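Local atomic coordinates of beta-lactamase (Francisella tularensis subsp. tularensis, PDB entry 3P09), a protein that probably hydrolyses the amide bond of beta-lactam antibiotics to give substituted beta-amino acids, as a member of the class A beta-lactamases. Residues K34-T46 with Q251-N263. Sequence-based numbering, arbitrary orientation.
Sequences KYDGKIGIYTLNT and QPIALGILYTNPN. With SO4 (sulfate ion), chain D; SO4 (sulfate ion), chain G.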
ATOM      1  N   LYS A  34      20.049 -13.519   6.232  1.00 31.23           N
ATOM      2  CA  LYS A  34      20.487 -12.575   7.239  1.00 34.28           C
ATOM      3  C   LYS A  34      19.394 -12.307   8.278  1.00 31.01           C
ATOM      4  O   LYS A  34      19.673 -12.245   9.480  1.00 29.12           O
ATOM      5  CB  LYS A  34      20.910 -11.278   6.540  1.00 39.21           C
ATOM      6  CG  LYS A  34      21.512 -10.216   7.423  1.00 41.88           C
ATOM      7  CD  LYS A  34      22.004  -9.057   6.553  1.00 45.20           C
ATOM      8  CE  LYS A  34      22.443  -7.862   7.380  1.00 38.34           C
ATOM      9  NZ  LYS A  34      22.564  -6.643   6.536  1.00 38.27           N
ATOM     10  N   TYR A  35      18.150 -12.166   7.820  1.00 25.19           N
ATOM     11  CA  TYR A  35      17.073 -11.702   8.701  1.00 25.49           C
ATOM     12  C   TYR A  35      15.963 -12.719   9.010  1.00 26.42           C
ATOM     13  O   TYR A  35      15.034 -12.414   9.768  1.00 26.53           O
ATOM     14  CB  TYR A  35      16.437 -10.445   8.113  1.00 26.52           C
ATOM     15  CG  TYR A  35      17.312  -9.231   8.165  1.00 26.60           C
ATOM     16  CD1 TYR A  35      17.687  -8.672   9.377  1.00 23.40           C
ATOM     17  CD2 TYR A  35      17.751  -8.621   6.998  1.00 31.73           C
ATOM     18  CE1 TYR A  35      18.485  -7.537   9.424  1.00 30.08           C
ATOM     19  CE2 TYR A  35      18.549  -7.501   7.035  1.00 30.12           C
ATOM     20  CZ  TYR A  35      18.915  -6.959   8.243  1.00 32.90           C
ATOM     21  OH  TYR A  35      19.705  -5.829   8.258  1.00 37.13           O
ATOM     22  N   ASP A  36      16.079 -13.912   8.436  1.00 24.42           N
ATOM     23  CA  ASP A  36      15.013 -14.913   8.450  1.00 30.14           C
ATOM     24  C   ASP A  36      13.796 -14.418   7.671  1.00 31.84           C
ATOM     25  O   ASP A  36      13.722 -13.246   7.280  1.00 29.93           O
ATOM     26  CB  ASP A  36      14.583 -15.286   9.876  1.00 32.63           C
ATOM     27  CG  ASP A  36      15.733 -15.802  10.733  1.00 41.69           C
ATOM     28  OD1 ASP A  36      16.652 -16.465  10.199  1.00 40.38           O
ATOM     29  OD2 ASP A  36      15.698 -15.549  11.957  1.00 39.94           O
ATOM     30  N   GLY A  37      12.839 -15.317   7.458  1.00 23.92           N
ATOM     31  CA  GLY A  37      11.609 -14.979   6.765  1.00 25.42           C
ATOM     32  C   GLY A  37      11.752 -14.871   5.260  1.00 25.51           C
ATOM     33  O   GLY A  37      12.702 -15.397   4.663  1.00 24.64           O
ATOM     34  N   LYS A  38      10.789 -14.192   4.640  1.00 20.03           N
ATOM     35  CA  LYS A  38      10.698 -14.138   3.187  1.00 21.62           C
ATOM     36  C   LYS A  38      10.549 -12.697   2.731  1.00 23.92           C
ATOM     37  O   LYS A  38       9.803 -11.921   3.333  1.00 20.19           O
ATOM     38  CB  LYS A  38       9.495 -14.951   2.708  1.00 21.26           C
ATOM     39  CG  LYS A  38       9.651 -16.453   2.907  1.00 31.53           C
ATOM     40  CD  LYS A  38      10.151 -17.125   1.641  1.00 39.38           C
ATOM     41  CE  LYS A  38      10.624 -18.536   1.929  1.00 44.23           C
ATOM     42  NZ  LYS A  38      11.417 -19.087   0.795  1.00 47.14           N
ATOM     43  N   ILE A  39      11.264 -12.337   1.671  1.00 18.50           N
ATOM     44  CA  ILE A  39      11.089 -11.024   1.079  1.00 15.80           C
ATOM     45  C   ILE A  39      10.508 -11.192  -0.325  1.00 24.60           C
ATOM     46  O   ILE A  39      10.869 -12.121  -1.046  1.00 22.50           O
ATOM     47  CB  ILE A  39      12.409 -10.250   1.027  1.00 14.99           C
ATOM     48  CG1 ILE A  39      12.149  -8.785   0.666  1.00 17.38           C
ATOM     49  CG2 ILE A  39      13.355 -10.893   0.025  1.00 22.33           C
ATOM     50  CD1 ILE A  39      12.649  -7.807   1.676  1.00 25.41           C
ATOM     51  N   GLY A  40       9.581 -10.316  -0.694  1.00 18.26           N
ATOM     52  CA  GLY A  40       8.922 -10.410  -1.985  1.00 21.28           C
ATOM     53  C   GLY A  40       9.066  -9.081  -2.693  1.00 22.47           C
ATOM     54  O   GLY A  40       8.863  -8.029  -2.088  1.00 21.32           O
ATOM     55  N   ILE A  41       9.419  -9.135  -3.972  1.00 17.11           N
ATOM     56  CA  ILE A  41       9.792  -7.957  -4.740  1.00 19.28           C
ATOM     57  C   ILE A  41       9.136  -8.006  -6.121  1.00 22.38           C
ATOM     58  O   ILE A  41       9.152  -9.043  -6.788  1.00 19.11           O
ATOM     59  CB  ILE A  41      11.332  -7.925  -4.995  1.00 21.22           C
ATOM     60  CG1 ILE A  41      12.139  -7.983  -3.690  1.00 29.30           C
ATOM     61  CG2 ILE A  41      11.719  -6.723  -5.851  1.00 20.54           C
ATOM     62  CD1 ILE A  41      11.786  -6.944  -2.690  1.00 39.20           C
ATOM     63  N   TYR A  42       8.557  -6.898  -6.560  1.00 21.96           N
ATOM     64  CA  TYR A  42       8.131  -6.811  -7.946  1.00 20.99           C
ATOM     65  C   TYR A  42       8.281  -5.392  -8.444  1.00 22.34           C
ATOM     66  O   TYR A  42       7.951  -4.442  -7.731  1.00 19.44           O
ATOM     67  CB  TYR A  42       6.685  -7.275  -8.110  1.00 17.09           C
ATOM     68  CG  TYR A  42       6.326  -7.620  -9.550  1.00 20.13           C
ATOM     69  CD1 TYR A  42       5.555  -6.765 -10.317  1.00 20.97           C
ATOM     70  CD2 TYR A  42       6.768  -8.806 -10.134  1.00 24.50           C
ATOM     71  CE1 TYR A  42       5.225  -7.077 -11.617  1.00 26.97           C
ATOM     72  CE2 TYR A  42       6.443  -9.123 -11.437  1.00 26.18           C
ATOM     73  CZ  TYR A  42       5.675  -8.249 -12.173  1.00 29.67           C
ATOM     74  OH  TYR A  42       5.342  -8.543 -13.471  1.00 35.31           O
ATOM     75  N   THR A  43       8.789  -5.238  -9.663  1.00 21.55           N
ATOM     76  CA  THR A  43       8.830  -3.913 -10.283  1.00 25.37           C
ATOM     77  C   THR A  43       8.041  -3.938 -11.576  1.00 32.09           C
ATOM     78  O   THR A  43       7.965  -4.972 -12.246  1.00 32.37           O
ATOM     79  CB  THR A  43      10.239  -3.496 -10.650  1.00 31.44           C
ATOM     80  OG1 THR A  43      10.724  -4.371 -11.679  1.00 34.80           O
ATOM     81  CG2 THR A  43      11.141  -3.573  -9.453  1.00 28.85           C
ATOM     82  N   LEU A  44       7.464  -2.802 -11.943  1.00 24.37           N
ATOM     83  CA  LEU A  44       6.668  -2.742 -13.153  1.00 26.29           C
ATOM     84  C   LEU A  44       7.064  -1.509 -13.934  1.00 40.22           C
ATOM     85  O   LEU A  44       6.992  -0.398 -13.412  1.00 32.00           O
ATOM     86  CB  LEU A  44       5.187  -2.674 -12.809  1.00 30.40           C
ATOM     87  CG  LEU A  44       4.277  -3.755 -13.366  1.00 39.62           C
ATOM     88  CD1 LEU A  44       2.859  -3.250 -13.311  1.00 39.08           C
ATOM     89  CD2 LEU A  44       4.662  -4.095 -14.781  1.00 44.10           C
ATOM     90  N   ASN A  45       7.482  -1.717 -15.179  1.00 51.39           N
ATOM     91  CA  ASN A  45       7.847  -0.634 -16.087  1.00 60.64           C
ATOM     92  C   ASN A  45       6.719  -0.269 -17.046  1.00 63.84           C
ATOM     93  O   ASN A  45       5.731  -0.991 -17.181  1.00 59.08           O
ATOM     94  CB  ASN A  45       9.102  -1.003 -16.884  1.00 66.12           C
ATOM     95  CG  ASN A  45      10.362  -0.392 -16.304  1.00 70.68           C
ATOM     96  OD1 ASN A  45      11.061  -1.013 -15.501  1.00 67.07           O
ATOM     97  ND2 ASN A  45      10.658   0.837 -16.711  1.00 74.99           N
ATOM     98  N   THR A  46       6.888   0.853 -17.730  1.00 66.71           N
ATOM     99  CA  THR A  46       5.838   1.385 -18.584  1.00 71.16           C
ATOM    100  C   THR A  46       5.689   0.608 -19.896  1.00 67.85           C
ATOM    101  O   THR A  46       6.567   0.639 -20.754  1.00 67.15           O
ATOM    102  CB  THR A  46       6.073   2.880 -18.865  1.00 74.79           C
ATOM    103  OG1 THR A  46       7.367   3.055 -19.455  1.00 77.34           O
ATOM    104  CG2 THR A  46       5.999   3.684 -17.554  1.00 69.24           C
ATOM    105  N   GLN A 251      10.675   7.169 -17.301  1.00 29.19           N
ATOM    106  CA  GLN A 251       9.248   7.021 -17.068  1.00 26.45           C
ATOM    107  C   GLN A 251       9.028   6.402 -15.702  1.00 29.71           C
ATOM    108  O   GLN A 251       9.924   5.768 -15.164  1.00 28.19           O
ATOM    109  CB  GLN A 251       8.610   6.184 -18.163  1.00 34.91           C
ATOM    110  CG  GLN A 251       8.499   6.946 -19.477  1.00 39.44           C
ATOM    111  CD  GLN A 251       7.766   6.161 -20.532  1.00 45.89           C
ATOM    112  OE1 GLN A 251       6.685   5.633 -20.283  1.00 51.24           O
ATOM    113  NE2 GLN A 251       8.355   6.069 -21.723  1.00 41.67           N
ATOM    114  N   PRO A 252       7.836   6.603 -15.126  1.00 26.25           N
ATOM    115  CA  PRO A 252       7.645   6.073 -13.774  1.00 22.28           C
ATOM    116  C   PRO A 252       7.631   4.552 -13.714  1.00 27.44           C
ATOM    117  O   PRO A 252       7.316   3.871 -14.694  1.00 27.44           O
ATOM    118  CB  PRO A 252       6.290   6.653 -13.350  1.00 27.76           C
ATOM    119  CG  PRO A 252       5.607   7.040 -14.616  1.00 29.93           C
ATOM    120  CD  PRO A 252       6.690   7.413 -15.584  1.00 25.28           C
ATOM    121  N   ILE A 253       7.993   4.024 -12.546  1.00 20.40           N
ATOM    122  CA  ILE A 253       7.943   2.588 -12.311  1.00 19.99           C
ATOM    123  C   ILE A 253       7.183   2.328 -11.024  1.00 24.39           C
ATOM    124  O   ILE A 253       6.980   3.239 -10.218  1.00 32.04           O
ATOM    125  CB  ILE A 253       9.354   1.974 -12.225  1.00 25.64           C
ATOM    126  CG1 ILE A 253      10.197   2.698 -11.174  1.00 25.54           C
ATOM    127  CG2 ILE A 253      10.066   2.101 -13.563  1.00 28.29           C
ATOM    128  CD1 ILE A 253      11.245   1.830 -10.565  1.00 34.75           C
ATOM    129  N   ALA A 254       6.717   1.102 -10.838  1.00 20.64           N
ATOM    130  CA  ALA A 254       6.112   0.752  -9.553  1.00 18.97           C
ATOM    131  C   ALA A 254       7.016  -0.268  -8.898  1.00 24.60           C
ATOM    132  O   ALA A 254       7.668  -1.062  -9.582  1.00 19.57           O
ATOM    133  CB  ALA A 254       4.720   0.195  -9.742  1.00 19.22           C
ATOM    134  N   LEU A 255       7.065  -0.252  -7.574  1.00 16.26           N
ATOM    135  CA  LEU A 255       7.915  -1.188  -6.864  1.00 22.32           C
ATOM    136  C   LEU A 255       7.208  -1.604  -5.592  1.00 24.46           C
ATOM    137  O   LEU A 255       6.844  -0.757  -4.783  1.00 19.95           O
ATOM    138  CB  LEU A 255       9.256  -0.531  -6.526  1.00 19.00           C
ATOM    139  CG  LEU A 255      10.145  -1.256  -5.522  1.00 21.20           C
ATOM    140  CD1 LEU A 255      10.538  -2.656  -6.021  1.00 21.50           C
ATOM    141  CD2 LEU A 255      11.376  -0.412  -5.233  1.00 26.54           C
ATOM    142  N   GLY A 256       6.994  -2.904  -5.436  1.00 18.55           N
ATOM    143  CA  GLY A 256       6.431  -3.450  -4.206  1.00 18.68           C
ATOM    144  C   GLY A 256       7.482  -4.292  -3.509  1.00 22.12           C
ATOM    145  O   GLY A 256       8.134  -5.115  -4.154  1.00 20.04           O
ATOM    146  N   ILE A 257       7.670  -4.068  -2.208  1.00 18.51           N
ATOM    147  CA  ILE A 257       8.555  -4.897  -1.390  1.00 16.08           C
ATOM    148  C   ILE A 257       7.789  -5.326  -0.143  1.00 20.86           C
ATOM    149  O   ILE A 257       7.353  -4.477   0.641  1.00 21.23           O
ATOM    150  CB  ILE A 257       9.826  -4.129  -0.967  1.00 14.32           C
ATOM    151  CG1 ILE A 257      10.573  -3.596  -2.192  1.00 23.99           C
ATOM    152  CG2 ILE A 257      10.718  -5.021  -0.128  1.00 23.24           C
ATOM    153  CD1 ILE A 257      11.793  -2.748  -1.851  1.00 24.39           C
ATOM    154  N   LEU A 258       7.580  -6.636   0.011  1.00 17.37           N
ATOM    155  CA  LEU A 258       6.814  -7.163   1.136  1.00 15.76           C
ATOM    156  C   LEU A 258       7.731  -8.084   1.923  1.00 22.25           C
ATOM    157  O   LEU A 258       8.560  -8.798   1.344  1.00 19.14           O
ATOM    158  CB  LEU A 258       5.583  -7.933   0.653  1.00 15.03           C
ATOM    159  CG  LEU A 258       4.790  -7.252  -0.484  1.00 16.32           C
ATOM    160  CD1 LEU A 258       3.608  -8.121  -0.901  1.00 14.58           C
ATOM    161  CD2 LEU A 258       4.295  -5.869  -0.111  1.00 17.68           C
ATOM    162  N   TYR A 259       7.606  -8.064   3.241  1.00 15.74           N
ATOM    163  CA  TYR A 259       8.479  -8.889   4.065  1.00 19.96           C
ATOM    164  C   TYR A 259       7.650  -9.518   5.166  1.00 19.85           C
ATOM    165  O   TYR A 259       6.819  -8.844   5.766  1.00 19.50           O
ATOM    166  CB  TYR A 259       9.641  -8.071   4.664  1.00 19.69           C
ATOM    167  CG  TYR A 259      10.427  -8.873   5.665  1.00 21.08           C
ATOM    168  CD1 TYR A 259      11.269  -9.890   5.246  1.00 20.61           C
ATOM    169  CD2 TYR A 259      10.304  -8.643   7.037  1.00 18.01           C
ATOM    170  CE1 TYR A 259      11.969 -10.666   6.164  1.00 21.01           C
ATOM    171  CE2 TYR A 259      11.013  -9.411   7.962  1.00 20.74           C
ATOM    172  CZ  TYR A 259      11.842 -10.422   7.513  1.00 25.62           C
ATOM    173  OH  TYR A 259      12.552 -11.203   8.408  1.00 27.92           O
ATOM    174  N   THR A 260       7.862 -10.805   5.417  1.00 18.54           N
ATOM    175  CA  THR A 260       7.201 -11.459   6.536  1.00 22.59           C
ATOM    176  C   THR A 260       8.030 -12.637   7.023  1.00 24.72           C
ATOM    177  O   THR A 260       8.812 -13.223   6.263  1.00 23.53           O
ATOM    178  CB  THR A 260       5.760 -11.918   6.163  1.00 23.09           C
ATOM    179  OG1 THR A 260       5.034 -12.265   7.348  1.00 21.00           O
ATOM    180  CG2 THR A 260       5.789 -13.100   5.220  1.00 19.29           C
ATOM    181  N   ASN A 261       7.885 -12.959   8.302  1.00 21.96           N
ATOM    182  CA  ASN A 261       8.490 -14.166   8.865  1.00 20.75           C
ATOM    183  C   ASN A 261       7.345 -15.046   9.320  1.00 23.24           C
ATOM    184  O   ASN A 261       6.825 -14.877  10.418  1.00 23.52           O
ATOM    185  CB  ASN A 261       9.417 -13.806  10.043  1.00 27.52           C
ATOM    186  CG  ASN A 261      10.090 -15.024  10.671  1.00 29.85           C
ATOM    187  OD1 ASN A 261       9.751 -16.173  10.367  1.00 25.97           O
ATOM    188  ND2 ASN A 261      11.040 -14.768  11.577  1.00 29.53           N
ATOM    189  N   PRO A 262       6.928 -15.982   8.460  1.00 22.73           N
ATOM    190  CA  PRO A 262       5.752 -16.786   8.779  1.00 23.66           C
ATOM    191  C   PRO A 262       6.026 -17.755   9.925  1.00 27.96           C
ATOM    192  O   PRO A 262       5.080 -18.375  10.412  1.00 26.13           O
ATOM    193  CB  PRO A 262       5.503 -17.553   7.485  1.00 30.06           C
ATOM    194  CG  PRO A 262       6.857 -17.694   6.881  1.00 32.06           C
ATOM    195  CD  PRO A 262       7.628 -16.468   7.257  1.00 23.61           C
ATOM    196  N   ASN A 263       7.280 -17.863  10.365  1.00 25.95           N
ATOM    197  CA  ASN A 263       7.634 -18.811  11.427  1.00 31.81           C
ATOM    198  C   ASN A 263       7.662 -18.222  12.828  1.00 28.43           C
ATOM    199  O   ASN A 263       7.958 -18.925  13.796  1.00 31.15           O
ATOM    200  CB  ASN A 263       8.981 -19.473  11.140  1.00 37.70           C
ATOM    201  CG  ASN A 263       8.995 -20.196   9.817  1.00 51.24           C
ATOM    202  OD1 ASN A 263       8.311 -21.205   9.645  1.00 56.32           O
ATOM    203  ND2 ASN A 263       9.765 -19.677   8.865  1.00 56.21           N
TER
HETATM  204  S   SO4 D 293       6.732 -11.310 -15.051  1.00 94.06           S
HETATM  205  O1  SO4 D 293       7.898 -10.435 -15.145  1.00 94.89           O
HETATM  206  O2  SO4 D 293       7.168 -12.694 -14.888  1.00 98.62           O
HETATM  207  O3  SO4 D 293       5.913 -10.934 -13.904  1.00 88.06           O
HETATM  208  O4  SO4 D 293       5.938 -11.194 -16.271  1.00 98.04           O
HETATM  209  S   SO4 G 289      12.768 -22.327  -0.779  0.79 95.12           S
HETATM  210  O1  SO4 G 289      13.562 -21.271  -0.149  0.79 91.86           O
HETATM  211  O2  SO4 G 289      13.394 -23.625  -0.535  0.79 94.32           O
HETATM  212  O3  SO4 G 289      11.422 -22.326  -0.211  0.79 89.91           O
HETATM  213  O4  SO4 G 289      12.698 -22.093  -2.220  0.79 95.18           O
HETATM  214  O   HOH W   1      11.321   3.506 -16.142  1.00 37.99           O
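Tyr259 reaches across from strand 253-260 to the turn that joins helix 24-35 to strand 38-44. With CG anti to the backbone N (chi1 172°), its ring lies along the neighbouring strand, and its OH donates a short 2.6 Å hydrogen bond to Asp36 O, approaching from above that carbonyl's plane. Asp36 O also lies in plane at the ring edge; tyrosine suits the place because its rigid ring carries the hydroxyl as far as the turn. Next to it Gly37, with positive phi, brings its CA within 3.3 Å of Thr260 O, closeness that a residue without a side chain permits. From there paired backbone bonds lace the antiparallel strands from Lys38 with Thr260 to Leu44 with Ala254. On the face carrying Tyr259, Ile39 and Ile41 lie alongside Ile257, whose CG2 meets Ile39 CD1 at 3.8 Å and Ile41 CD1 at a tight 3.4 Å. Further on, Thr43 CG2 touches Leu255 CD1 at 3.6 Å, while its OG1 accepts a hydrogen bond from Ile52 N. Branched apolar side chains suit this buried, mainly apolar face, which helix 271-289 covers; Leu44 and Ala254 turn towards helix 178-190. First and last strands thus pair inside the five-stranded antiparallel sheet characteristic of class A beta-lactamases.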